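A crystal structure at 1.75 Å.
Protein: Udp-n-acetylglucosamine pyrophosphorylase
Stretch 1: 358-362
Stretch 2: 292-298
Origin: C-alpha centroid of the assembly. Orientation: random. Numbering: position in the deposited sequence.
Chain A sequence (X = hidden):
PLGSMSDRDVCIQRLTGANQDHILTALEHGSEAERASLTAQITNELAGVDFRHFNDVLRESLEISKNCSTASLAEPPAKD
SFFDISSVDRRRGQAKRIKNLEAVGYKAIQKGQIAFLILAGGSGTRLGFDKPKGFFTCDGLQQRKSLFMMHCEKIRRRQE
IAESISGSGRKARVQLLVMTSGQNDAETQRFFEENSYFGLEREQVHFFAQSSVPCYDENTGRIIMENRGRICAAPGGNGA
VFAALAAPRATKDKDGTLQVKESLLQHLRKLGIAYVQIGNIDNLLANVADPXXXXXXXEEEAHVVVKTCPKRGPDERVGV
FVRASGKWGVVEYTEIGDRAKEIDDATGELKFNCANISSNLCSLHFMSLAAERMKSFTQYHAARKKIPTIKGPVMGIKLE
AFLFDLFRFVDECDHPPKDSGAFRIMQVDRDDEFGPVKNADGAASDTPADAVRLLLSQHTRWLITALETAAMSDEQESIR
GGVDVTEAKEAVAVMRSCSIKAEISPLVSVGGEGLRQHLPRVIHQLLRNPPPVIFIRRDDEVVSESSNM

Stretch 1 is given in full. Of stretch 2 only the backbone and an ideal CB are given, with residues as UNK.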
ATOM      1  N   SER A 358      -0.954   6.558  -3.178  1.00 11.77           N
ATOM      2  CA  SER A 358      -0.738   5.802  -1.934  1.00 12.14           C
ATOM      3  C   SER A 358       0.275   4.678  -2.133  1.00 11.43           C
ATOM      4  O   SER A 358       0.034   3.523  -1.761  1.00 11.72           O
ATOM      5  CB  SER A 358      -2.056   5.265  -1.352  1.00 14.46           C
ATOM      6  OG  SER A 358      -2.968   6.332  -1.273  1.00 16.79           O
ATOM      7  N   SER A 359       1.410   5.028  -2.719  1.00 10.41           N
ATOM      8  CA  SER A 359       2.490   4.086  -2.905  1.00 10.67           C
ATOM      9  C   SER A 359       3.765   4.777  -2.403  1.00 10.77           C
ATOM     10  O   SER A 359       4.199   5.769  -2.994  1.00 10.23           O
ATOM     11  CB  SER A 359       2.618   3.739  -4.380  1.00 11.17           C
ATOM     12  OG  SER A 359       3.704   2.853  -4.567  1.00 12.56           O
ATOM     13  N   ASN A 360       4.334   4.266  -1.312  1.00 10.81           N
ATOM     14  CA  ASN A 360       5.430   4.943  -0.612  1.00 10.76           C
ATOM     15  C   ASN A 360       6.585   4.007  -0.329  1.00 10.58           C
ATOM     16  O   ASN A 360       6.403   2.795  -0.182  1.00 10.08           O
ATOM     17  CB  ASN A 360       5.012   5.514   0.757  1.00 12.52           C
ATOM     18  CG  ASN A 360       3.774   6.397   0.717  1.00 13.73           C
ATOM     19  OD1 ASN A 360       3.495   7.131  -0.246  1.00 14.67           O
ATOM     20  ND2 ASN A 360       3.069   6.387   1.812  1.00 14.56           N
ATOM     21  N   LEU A 361       7.778   4.582  -0.241  1.00  9.85           N
ATOM     22  CA  LEU A 361       8.933   3.816   0.207  1.00  9.78           C
ATOM     23  C   LEU A 361       9.570   4.610   1.333  1.00 10.08           C
ATOM     24  O   LEU A 361       9.955   5.759   1.140  1.00 10.04           O
ATOM     25  CB  LEU A 361       9.901   3.615  -0.964  1.00 10.62           C
ATOM     26  CG  LEU A 361      11.116   2.747  -0.663  1.00 11.47           C
ATOM     27  CD1 LEU A 361      10.719   1.294  -0.474  1.00 11.46           C
ATOM     28  CD2 LEU A 361      12.069   2.818  -1.826  1.00 12.74           C
ATOM     29  N   CYS A 362       9.665   4.020   2.521  1.00  9.60           N
ATOM     30  CA  CYS A 362      10.169   4.750   3.668  1.00  9.58           C
ATOM     31  C   CYS A 362      11.361   4.031   4.272  1.00  9.32           C
ATOM     32  O   CYS A 362      11.365   2.804   4.333  1.00  9.32           O
ATOM     33  CB  CYS A 362       9.092   4.845   4.739  1.00 10.43           C
ATOM     34  SG  CYS A 362       7.631   5.747   4.178  1.00 12.98           S
ATOM     35  N   UNK A 292      13.626   0.071  -9.185  1.00  9.47           N
ATOM     36  CA  UNK A 292      13.910   1.486  -9.564  1.00  8.89           C
ATOM     37  C   UNK A 292      13.528   2.435  -8.412  1.00  8.86           C
ATOM     38  O   UNK A 292      14.268   3.368  -8.093  1.00  8.88           O
ATOM     39  CB  UNK A 292      13.144   1.870 -10.832  1.00  8.89           C
ATOM     40  N   UNK A 293      12.376   2.182  -7.802  1.00  8.26           N
ATOM     41  CA  UNK A 293      11.875   2.948  -6.643  1.00  8.51           C
ATOM     42  C   UNK A 293      12.903   2.837  -5.506  1.00  8.16           C
ATOM     43  O   UNK A 293      13.310   3.833  -4.919  1.00  8.27           O
ATOM     44  CB  UNK A 293      10.506   2.437  -6.191  1.00  8.51           C
ATOM     45  N   UNK A 294      13.346   1.614  -5.232  1.00  7.96           N
ATOM     46  CA  UNK A 294      14.358   1.346  -4.193  1.00  8.29           C
ATOM     47  C   UNK A 294      15.711   1.999  -4.506  1.00  8.08           C
ATOM     48  O   UNK A 294      16.319   2.626  -3.629  1.00  7.62           O
ATOM     49  CB  UNK A 294      14.548  -0.163  -4.030  1.00  8.29           C
ATOM     50  N   UNK A 295      16.167   1.839  -5.738  1.00  8.02           N
ATOM     51  CA  UNK A 295      17.448   2.426  -6.170  1.00  8.49           C
ATOM     52  C   UNK A 295      17.423   3.946  -6.084  1.00  8.35           C
ATOM     53  O   UNK A 295      18.384   4.580  -5.620  1.00  8.31           O
ATOM     54  CB  UNK A 295      17.776   1.997  -7.601  1.00  8.49           C
ATOM     55  N   UNK A 296      16.298   4.535  -6.485  1.00  8.42           N
ATOM     56  CA  UNK A 296      16.117   5.987  -6.371  1.00  8.64           C
ATOM     57  C   UNK A 296      16.208   6.434  -4.911  1.00  8.69           C
ATOM     58  O   UNK A 296      16.884   7.425  -4.594  1.00  8.61           O
ATOM     59  CB  UNK A 296      14.771   6.406  -6.966  1.00  8.64           C
ATOM     60  N   UNK A 297      15.540   5.730  -4.002  1.00  8.26           N
ATOM     61  CA  UNK A 297      15.618   6.116  -2.593  1.00  8.69           C
ATOM     62  C   UNK A 297      17.062   6.066  -2.096  1.00  8.88           C
ATOM     63  O   UNK A 297      17.514   6.968  -1.405  1.00  9.18           O
ATOM     64  CB  UNK A 297      14.734   5.205  -1.739  1.00  8.69           C
ATOM     65  N   UNK A 298      17.773   5.010  -2.482  1.00  8.91           N
ATOM     66  CA  UNK A 298      19.145   4.807  -2.007  1.00  9.08           C
ATOM     67  C   UNK A 298      20.078   5.897  -2.546  1.00  9.39           C
ATOM     68  O   UNK A 298      20.841   6.514  -1.770  1.00  9.45           O
ATOM     69  CB  UNK A 298      19.653   3.425  -2.424  1.00  9.08           C
TER

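Stretch 2 is a helical segment whose axis passes 9.5 Å from that of strand 359-362, the two N-to-C directions 43° apart. At that spacing side chains must fill the gap, and L361, whose CA-to-CB bond points toward the helix, is the main feature stretch 1 offers.

Position 292 has helical angles (-71/-43), and its ideal CB finds nothing of stretch 1 within 5.5 Å. The contact sets no preference beyond tolerance of a helix. The residue is V292, chi1 t, which touches nothing here; its O accepts a backbone hydrogen bond from the N of position 296 (2.8 Å).

At position 293 CA-to-CB points toward the strand, and the ideal CB lies 4.7 Å from L361 CD2. Beyond it runs the backbone of 359 to 361, flanked by L361 CB, leaving room for a long apolar group: leucine, methionine or an aromatic would suit. The deposited residue is F293. With chi1 at -163° (t), its ring reaches out to the strand, its CG-to-CZ axis nearly perpendicular to the strand direction, and L361 CB sits over one face, 3.8 Å from the ring centroid and 18° off the normal, a CH-pi contact. The closest side-chain pair is L361 CB to F293 CZ, 3.6 Å. The ring tip also meets the backbone, with CZ 3.7 Å from N360 C and 3.9 Å from S359 O, while F293 CE2 lies 4.0 Å from S359 OG.

Position 294 points sideways, its ideal CB 4.5 Å from L361 CD2. A methyl offers no polar partner, so valine, isoleucine or leucine would be reasonable, and alanine possible. It is I294, chi1 m and chi2 t; L361 CD2 packs 3.6 Å from I294 CA and 4.1 Å from I294 CG1, so backbone and side chain share the contact.

Position 295 directs its ideal CB away from the strand, and any helix-compatible residue would satisfy this contact. It is G295, which adds no side chain.

Position 296 points sideways with no neighbour within 5.5 Å of its ideal CB, so size is unrestricted by stretch 1. Y296, chi1 t, stays 6.8 Å away at its nearest.

Position 297 points toward the strand, and its ideal CB is already 3.6 Å from L361 CD2. Contact at CB itself favours a small residue, alanine most readily. A297 fits: its CB meets L361 CD2 at 3.6 Å, and L361 CD2 also lies 3.5 Å from F293 O, the acceptor for A297 N (3.1 Å).

Position 298 points sideways, clear of stretch 1, which leaves the choice open. I298, chi1 m, remains 6.9 Å away.

Stretch 2 (292-298) VFIGYAI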
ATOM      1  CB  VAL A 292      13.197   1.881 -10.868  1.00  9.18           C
ATOM      2  CG1 VAL A 292      13.391   3.361 -11.215  1.00  9.09           C
ATOM      3  CG2 VAL A 292      13.681   0.982 -12.007  1.00  9.22           C
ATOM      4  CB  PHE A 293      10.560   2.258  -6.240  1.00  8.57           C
ATOM      5  CG  PHE A 293       9.634   3.049  -5.343  1.00  8.85           C
ATOM      6  CD1 PHE A 293       9.695   4.430  -5.215  1.00  8.74           C
ATOM      7  CD2 PHE A 293       8.615   2.368  -4.696  1.00  8.72           C
ATOM      8  CE1 PHE A 293       8.757   5.114  -4.418  1.00  9.07           C
ATOM      9  CE2 PHE A 293       7.674   3.041  -3.900  1.00  9.03           C
ATOM     10  CZ  PHE A 293       7.760   4.415  -3.768  1.00  8.99           C
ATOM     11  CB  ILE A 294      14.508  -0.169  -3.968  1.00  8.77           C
ATOM     12  CG1 ILE A 294      13.181  -0.748  -3.421  1.00  9.04           C
ATOM     13  CG2 ILE A 294      15.686  -0.489  -3.030  1.00  8.63           C
ATOM     14  CD1 ILE A 294      13.098  -2.272  -3.619  1.00  9.48           C
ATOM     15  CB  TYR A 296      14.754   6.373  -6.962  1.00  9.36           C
ATOM     16  CG  TYR A 296      14.442   7.851  -7.009  1.00  9.75           C
ATOM     17  CD1 TYR A 296      15.308   8.781  -7.623  1.00  9.87           C
ATOM     18  CD2 TYR A 296      13.228   8.309  -6.512  1.00 10.23           C
ATOM     19  CE1 TYR A 296      14.962  10.143  -7.680  1.00 10.84           C
ATOM     20  CE2 TYR A 296      12.879   9.656  -6.552  1.00 10.79           C
ATOM     21  CZ  TYR A 296      13.737  10.560  -7.127  1.00 11.09           C
ATOM     22  OH  TYR A 296      13.309  11.869  -7.147  1.00 11.83           O
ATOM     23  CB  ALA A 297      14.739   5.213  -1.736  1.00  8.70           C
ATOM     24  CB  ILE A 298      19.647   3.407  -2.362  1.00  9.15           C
ATOM     25  CG1 ILE A 298      18.916   2.379  -1.478  1.00  9.39           C
ATOM     26  CG2 ILE A 298      21.165   3.302  -2.130  1.00  9.36           C
ATOM     27  CD1 ILE A 298      19.070   0.934  -1.904  1.00 10.13           C
TER
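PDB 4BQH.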